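Local structure of macrophage migration inhibitory factor-like protein (Leishmania major, 3FWT) at residues 76-81 with 113-118; 80-85 with 119-124. The protein belongs to the macrophage migration inhibitory factor family, small alpha/beta proteins that assemble into trimers. All blocks are in the same frame, centred on the assembly; numbering follows the deposited sequence.

Running from the N terminus, the chain reaches strand 79-85 first, passes through helix 92-109 and returns as strand 116-128, parallel to and beside the earlier strand. Contact 1, residues 76-81 with 113-118, joins the beginnings of the two strands and closes a loop of 31 residues; contact 2, residues 80-85 with 119-124, joins their continuations and closes one of 33. The two loops therefore overlap in staggered fashion, neither lying inside the other, and Tyr80 and Val81 serve in both. The centres of the two contacts are about 16 Å apart, yet Val118 of contact 1 packs against Val83 of contact 2, and both contacts reach the second subunit.

Contact 1. Residues 76-81 with 113-118; sequences APAAYV and AERIYV
The guanidinium group of Arg115 lies with the methyl CB of Ala76 over one face and the carbonyl oxygen of Pro77 at its edge. NE of Arg115 gives a bond of 2.9 Å to Pro77 O, which lies in the guanidinium plane although the donor stands 50° above the carbonyl plane. NH2 of Arg115 bonds to Ala76 O at 2.8 Å, and NE adds a weak bond to that oxygen. The chain bends at chi3 (66°), which turns the head back to these carbonyls; Ser74 and Phe71 accept further bonds from NH2 and NH1. Arginine suits this place because its long chain carries several N-H groups that reach more than one carbonyl. The Tyr80 ring meets CB of Tyr117 at its edge, CD1 to CB 4.3 Å, while its hydroxyl bonds to Glu84 of the second subunit.

Beyond the arginine the backbones pair as a parallel ladder: Ala79 N to Arg115 O, Tyr117 N to Ala79 O at 3.0 Å, and Val81 N to Tyr117 O. On the face carrying Ala79, Ile116 and Val81, CG1 of Val118 touches Val81 CB at 4.1 Å; these apolar side chains suit a face where Ile116 and Val118 pack against helix 92-109. The contact pairs the leading ends of the two parallel strands of a beta-alpha-beta unit, with an arginine tying down the loop before the first.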
loop_
_atom_site.group_PDB
_atom_site.type_symbol
_atom_site.label_atom_id
_atom_site.label_comp_id
_atom_site.label_asym_id
_atom_site.label_seq_id
_atom_site.Cartn_x
_atom_site.Cartn_y
_atom_site.Cartn_z
ATOM N N ALA A 76 -17.884 -10.645 -4.630
ATOM C CA ALA A 76 -17.416 -11.998 -4.334
ATOM C C ALA A 76 -15.912 -11.937 -4.077
ATOM O O ALA A 76 -15.287 -10.960 -4.504
ATOM C CB ALA A 76 -17.726 -12.970 -5.524
ATOM N N PRO A 77 -15.347 -12.970 -3.427
ATOM C CA PRO A 77 -13.954 -13.008 -2.995
ATOM C C PRO A 77 -13.026 -12.599 -4.163
ATOM O O PRO A 77 -13.180 -13.059 -5.317
ATOM C CB PRO A 77 -13.736 -14.466 -2.632
ATOM C CG PRO A 77 -15.006 -14.897 -2.140
ATOM C CD PRO A 77 -16.088 -14.151 -2.925
ATOM N N ALA A 78 -12.151 -11.657 -3.886
ATOM C CA ALA A 78 -11.157 -11.231 -4.836
ATOM C C ALA A 78 -9.855 -10.923 -4.038
ATOM O O ALA A 78 -9.856 -10.845 -2.787
ATOM C CB ALA A 78 -11.678 -9.930 -5.475
ATOM N N ALA A 79 -8.744 -10.753 -4.746
ATOM C CA ALA A 79 -7.481 -10.522 -4.064
ATOM C C ALA A 79 -6.675 -9.459 -4.765
ATOM O O ALA A 79 -6.758 -9.335 -5.994
ATOM C CB ALA A 79 -6.651 -11.857 -4.040
ATOM N N TYR A 80 -5.810 -8.757 -4.019
ATOM C CA TYR A 80 -4.828 -7.840 -4.654
ATOM C C TYR A 80 -3.522 -8.099 -3.950
ATOM O O TYR A 80 -3.504 -8.177 -2.687
ATOM C CB TYR A 80 -5.288 -6.371 -4.469
ATOM C CG TYR A 80 -4.185 -5.362 -4.565
ATOM C CD1 TYR A 80 -3.805 -4.797 -5.778
ATOM C CD2 TYR A 80 -3.480 -5.001 -3.437
ATOM C CE1 TYR A 80 -2.772 -3.845 -5.815
ATOM C CE2 TYR A 80 -2.452 -4.074 -3.480
ATOM C CZ TYR A 80 -2.115 -3.504 -4.677
ATOM O OH TYR A 80 -1.021 -2.636 -4.707
ATOM N N VAL A 81 -2.435 -8.287 -4.723
ATOM C CA VAL A 81 -1.111 -8.471 -4.087
ATOM C C VAL A 81 -0.135 -7.424 -4.556
ATOM O O VAL A 81 -0.049 -7.200 -5.799
ATOM C CB VAL A 81 -0.567 -9.859 -4.476
ATOM C CG1 VAL A 81 0.854 -10.052 -3.899
ATOM C CG2 VAL A 81 -1.616 -10.962 -3.991
ATOM N N ALA A 113 -8.534 -17.072 -10.506
ATOM C CA ALA A 113 -7.533 -16.167 -11.012
ATOM C C ALA A 113 -8.140 -14.914 -11.653
ATOM O O ALA A 113 -7.499 -13.871 -11.666
ATOM C CB ALA A 113 -6.564 -16.927 -12.064
ATOM N N GLU A 114 -9.343 -14.995 -12.237
ATOM C CA GLU A 114 -9.905 -13.795 -12.868
ATOM C C GLU A 114 -10.283 -12.684 -11.877
ATOM O O GLU A 114 -10.655 -11.569 -12.302
ATOM C CB GLU A 114 -11.091 -14.077 -13.819
ATOM C CG GLU A 114 -12.285 -14.845 -13.132
ATOM C CD GLU A 114 -12.069 -16.390 -13.068
ATOM O OE1 GLU A 114 -13.078 -17.134 -12.866
ATOM O OE2 GLU A 114 -10.900 -16.866 -13.221
ATOM N N ARG A 115 -10.184 -12.966 -10.586
ATOM C CA ARG A 115 -10.407 -11.866 -9.591
ATOM C C ARG A 115 -9.159 -11.660 -8.755
ATOM O O ARG A 115 -9.246 -11.292 -7.571
ATOM C CB ARG A 115 -11.590 -12.280 -8.680
ATOM C CG ARG A 115 -12.945 -12.411 -9.514
ATOM C CD ARG A 115 -14.104 -12.819 -8.610
ATOM N NE ARG A 115 -14.421 -11.761 -7.631
ATOM C CZ ARG A 115 -14.977 -10.578 -7.915
ATOM N NH1 ARG A 115 -15.392 -10.318 -9.116
ATOM N NH2 ARG A 115 -15.227 -9.662 -6.944
ATOM N N ILE A 116 -7.985 -11.876 -9.357
ATOM C CA ILE A 116 -6.724 -11.666 -8.600
ATOM C C ILE A 116 -5.891 -10.624 -9.347
ATOM O O ILE A 116 -5.625 -10.801 -10.561
ATOM C CB ILE A 116 -5.878 -12.969 -8.462
ATOM C CG1 ILE A 116 -6.610 -14.006 -7.596
ATOM C CG2 ILE A 116 -4.516 -12.644 -7.808
ATOM C CD1 ILE A 116 -5.917 -15.463 -7.682
ATOM N N TYR A 117 -5.532 -9.522 -8.693
ATOM C CA TYR A 117 -4.626 -8.516 -9.304
ATOM C C TYR A 117 -3.259 -8.619 -8.622
ATOM O O TYR A 117 -3.166 -8.768 -7.373
ATOM C CB TYR A 117 -5.179 -7.101 -9.138
ATOM C CG TYR A 117 -5.991 -6.549 -10.274
ATOM C CD1 TYR A 117 -6.483 -7.369 -11.268
ATOM C CD2 TYR A 117 -6.322 -5.198 -10.302
ATOM C CE1 TYR A 117 -7.197 -6.867 -12.292
ATOM C CE2 TYR A 117 -7.033 -4.655 -11.326
ATOM C CZ TYR A 117 -7.474 -5.500 -12.308
ATOM O OH TYR A 117 -8.162 -4.981 -13.324
ATOM N N VAL A 118 -2.178 -8.622 -9.401
ATOM C CA VAL A 118 -0.818 -8.562 -8.802
ATOM C C VAL A 118 -0.067 -7.367 -9.419
ATOM O O VAL A 118 -0.053 -7.239 -10.666
ATOM C CB VAL A 118 -0.028 -9.849 -9.001
ATOM C CG1 VAL A 118 1.329 -9.854 -8.148
ATOM C CG2 VAL A 118 -0.891 -11.050 -8.586
#

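Contact 2. Residues 80-85 with 119-124; sequences YVRVES and FYYSTK
Val83 and Tyr120 run alongside each other in the same direction and make a CH-pi contact: CG2 of Val83 sits over one face of the Tyr120 ring, 4.1 Å from its centroid and displaced from the ring centre. With chi1 at -174°, Val83 has CG1 anti to its backbone N and CG2 beside that N, a rotamer that brings both methyls within reach of CD2 and CE2. A branched valine suits this apolar face, while Tyr120 spans to helix 92-109, where its hydroxyl bonds to Thr98.

On the opposite face, which carries Tyr80, Arg82, Phe119 and Tyr121, aromatic and polar groups meet. The rings of Tyr80 and Phe119 meet obliquely, planes at 44°, with CE1 of Tyr80 3.5 Å from CD1 of Phe119. The aliphatic part of Arg82 passes across Tyr121 nearly perpendicularly and brings CG to the ring edge, 3.7 Å from CD1. Tyrosine adds polar reach here: the hydroxyl of Tyr121 bonds to Glu84 of the second subunit.

Backbone bonds hold the strands in parallel register. Phe119 N to Val81 O (2.9 Å), Val83 N to Phe119 O and Tyr121 N to Val83 O (2.7 Å) are all nearly straight. Toward Ser85 the ladder slackens: Ser85 N to Tyr121 O is weak, and Thr123 N to Ser85 O stretches to 3.2 Å. This is the parallel strand pair of a right-handed beta-alpha-beta crossover in the MIF fold, helix on one face and a mixed aromatic and charged subunit interface on the other.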
loop_
_atom_site.group_PDB
_atom_site.type_symbol
_atom_site.label_atom_id
_atom_site.label_comp_id
_atom_site.label_asym_id
_atom_site.label_seq_id
_atom_site.Cartn_x
_atom_site.Cartn_y
_atom_site.Cartn_z
ATOM N N TYR A 80 -5.810 -8.757 -4.019
ATOM C CA TYR A 80 -4.828 -7.840 -4.654
ATOM C C TYR A 80 -3.522 -8.099 -3.950
ATOM O O TYR A 80 -3.504 -8.177 -2.687
ATOM C CB TYR A 80 -5.288 -6.371 -4.469
ATOM C CG TYR A 80 -4.185 -5.362 -4.565
ATOM C CD1 TYR A 80 -3.805 -4.797 -5.778
ATOM C CD2 TYR A 80 -3.480 -5.001 -3.437
ATOM C CE1 TYR A 80 -2.772 -3.845 -5.815
ATOM C CE2 TYR A 80 -2.452 -4.074 -3.480
ATOM C CZ TYR A 80 -2.115 -3.504 -4.677
ATOM O OH TYR A 80 -1.021 -2.636 -4.707
ATOM N N VAL A 81 -2.435 -8.287 -4.723
ATOM C CA VAL A 81 -1.111 -8.471 -4.087
ATOM C C VAL A 81 -0.135 -7.424 -4.556
ATOM O O VAL A 81 -0.049 -7.200 -5.799
ATOM C CB VAL A 81 -0.567 -9.859 -4.476
ATOM C CG1 VAL A 81 0.854 -10.052 -3.899
ATOM C CG2 VAL A 81 -1.616 -10.962 -3.991
ATOM N N ARG A 82 0.562 -6.739 -3.620
ATOM C CA ARG A 82 1.517 -5.712 -4.006
ATOM C C ARG A 82 2.917 -6.295 -3.715
ATOM O O ARG A 82 3.209 -6.676 -2.574
ATOM C CB ARG A 82 1.326 -4.440 -3.187
ATOM C CG ARG A 82 2.211 -3.262 -3.675
ATOM C CD ARG A 82 1.885 -1.971 -2.986
ATOM N NE ARG A 82 2.452 -1.899 -1.615
ATOM C CZ ARG A 82 1.766 -2.142 -0.475
ATOM N NH1 ARG A 82 0.465 -2.421 -0.513
ATOM N NH2 ARG A 82 2.363 -2.070 0.718
ATOM N N VAL A 83 3.779 -6.388 -4.739
ATOM C CA VAL A 83 5.100 -6.968 -4.555
ATOM C C VAL A 83 6.065 -5.799 -4.648
ATOM O O VAL A 83 6.031 -5.048 -5.626
ATOM C CB VAL A 83 5.453 -7.944 -5.676
ATOM C CG1 VAL A 83 6.837 -8.705 -5.408
ATOM C CG2 VAL A 83 4.278 -8.951 -5.906
ATOM N N GLU A 84 6.956 -5.701 -3.675
ATOM C CA GLU A 84 7.906 -4.603 -3.619
ATOM C C GLU A 84 9.310 -5.149 -3.420
ATOM O O GLU A 84 9.501 -6.224 -2.861
ATOM C CB GLU A 84 7.592 -3.705 -2.428
ATOM C CG GLU A 84 6.186 -3.081 -2.605
ATOM C CD GLU A 84 5.788 -2.294 -1.397
ATOM O OE1 GLU A 84 4.577 -2.207 -1.106
ATOM O OE2 GLU A 84 6.681 -1.782 -0.716
ATOM N N SER A 85 10.302 -4.416 -3.901
ATOM C CA SER A 85 11.649 -4.920 -3.677
ATOM C C SER A 85 12.626 -3.791 -4.030
ATOM O O SER A 85 12.236 -2.838 -4.673
ATOM C CB SER A 85 11.904 -6.185 -4.517
ATOM O OG SER A 85 11.710 -5.901 -5.875
ATOM N N PHE A 119 0.438 -6.447 -8.578
ATOM C CA PHE A 119 1.226 -5.301 -9.053
ATOM C C PHE A 119 2.642 -5.321 -8.459
ATOM O O PHE A 119 2.814 -5.646 -7.297
ATOM C CB PHE A 119 0.599 -3.987 -8.612
ATOM C CG PHE A 119 -0.658 -3.661 -9.315
ATOM C CD1 PHE A 119 -1.803 -4.403 -9.079
ATOM C CD2 PHE A 119 -0.735 -2.564 -10.148
ATOM C CE1 PHE A 119 -2.939 -4.066 -9.710
ATOM C CE2 PHE A 119 -1.902 -2.244 -10.788
ATOM C CZ PHE A 119 -2.993 -3.006 -10.557
ATOM N N TYR A 120 3.661 -4.963 -9.252
ATOM C CA TYR A 120 5.027 -5.000 -8.777
ATOM C C TYR A 120 5.611 -3.570 -8.775
ATOM O O TYR A 120 5.522 -2.787 -9.787
ATOM C CB TYR A 120 5.946 -5.892 -9.671
ATOM C CG TYR A 120 5.466 -7.299 -9.821
ATOM C CD1 TYR A 120 4.311 -7.569 -10.488
ATOM C CD2 TYR A 120 6.123 -8.349 -9.191
ATOM C CE1 TYR A 120 3.851 -8.863 -10.609
ATOM C CE2 TYR A 120 5.708 -9.605 -9.298
ATOM C CZ TYR A 120 4.562 -9.877 -10.011
ATOM O OH TYR A 120 4.110 -11.139 -10.098
ATOM N N TYR A 121 6.195 -3.211 -7.651
ATOM C CA TYR A 121 6.874 -1.923 -7.550
ATOM C C TYR A 121 8.301 -2.129 -7.044
ATOM O O TYR A 121 8.651 -3.149 -6.461
ATOM C CB TYR A 121 6.154 -0.948 -6.603
ATOM C CG TYR A 121 4.750 -0.672 -7.046
ATOM C CD1 TYR A 121 3.682 -1.349 -6.478
ATOM C CD2 TYR A 121 4.482 0.248 -8.044
ATOM C CE1 TYR A 121 2.401 -1.142 -6.945
ATOM C CE2 TYR A 121 3.220 0.462 -8.488
ATOM C CZ TYR A 121 2.168 -0.217 -7.950
ATOM O OH TYR A 121 0.902 0.044 -8.422
ATOM N N SER A 122 9.132 -1.141 -7.260
ATOM C CA SER A 122 10.469 -1.215 -6.663
ATOM C C SER A 122 10.978 0.181 -6.345
ATOM O O SER A 122 10.390 1.188 -6.725
ATOM C CB SER A 122 11.417 -2.035 -7.563
ATOM O OG SER A 122 11.682 -1.310 -8.784
ATOM N N THR A 123 12.032 0.251 -5.557
ATOM C CA THR A 123 12.554 1.540 -5.146
ATOM C C THR A 123 14.073 1.402 -5.013
ATOM O O THR A 123 14.591 0.284 -4.872
ATOM C CB THR A 123 11.946 1.916 -3.758
ATOM O OG1 THR A 123 12.605 3.060 -3.233
ATOM C CG2 THR A 123 12.136 0.783 -2.812
ATOM N N LYS A 124 14.784 2.528 -5.024
ATOM C CA LYS A 124 16.220 2.512 -4.717
ATOM C C LYS A 124 16.415 2.774 -3.238
ATOM O O LYS A 124 17.504 2.608 -2.706
ATOM C CB LYS A 124 16.953 3.609 -5.503
ATOM C CG LYS A 124 16.973 3.407 -6.988
ATOM C CD LYS A 124 18.155 4.198 -7.619
ATOM C CE LYS A 124 19.531 3.939 -6.897
ATOM N NZ LYS A 124 20.084 2.514 -7.064
#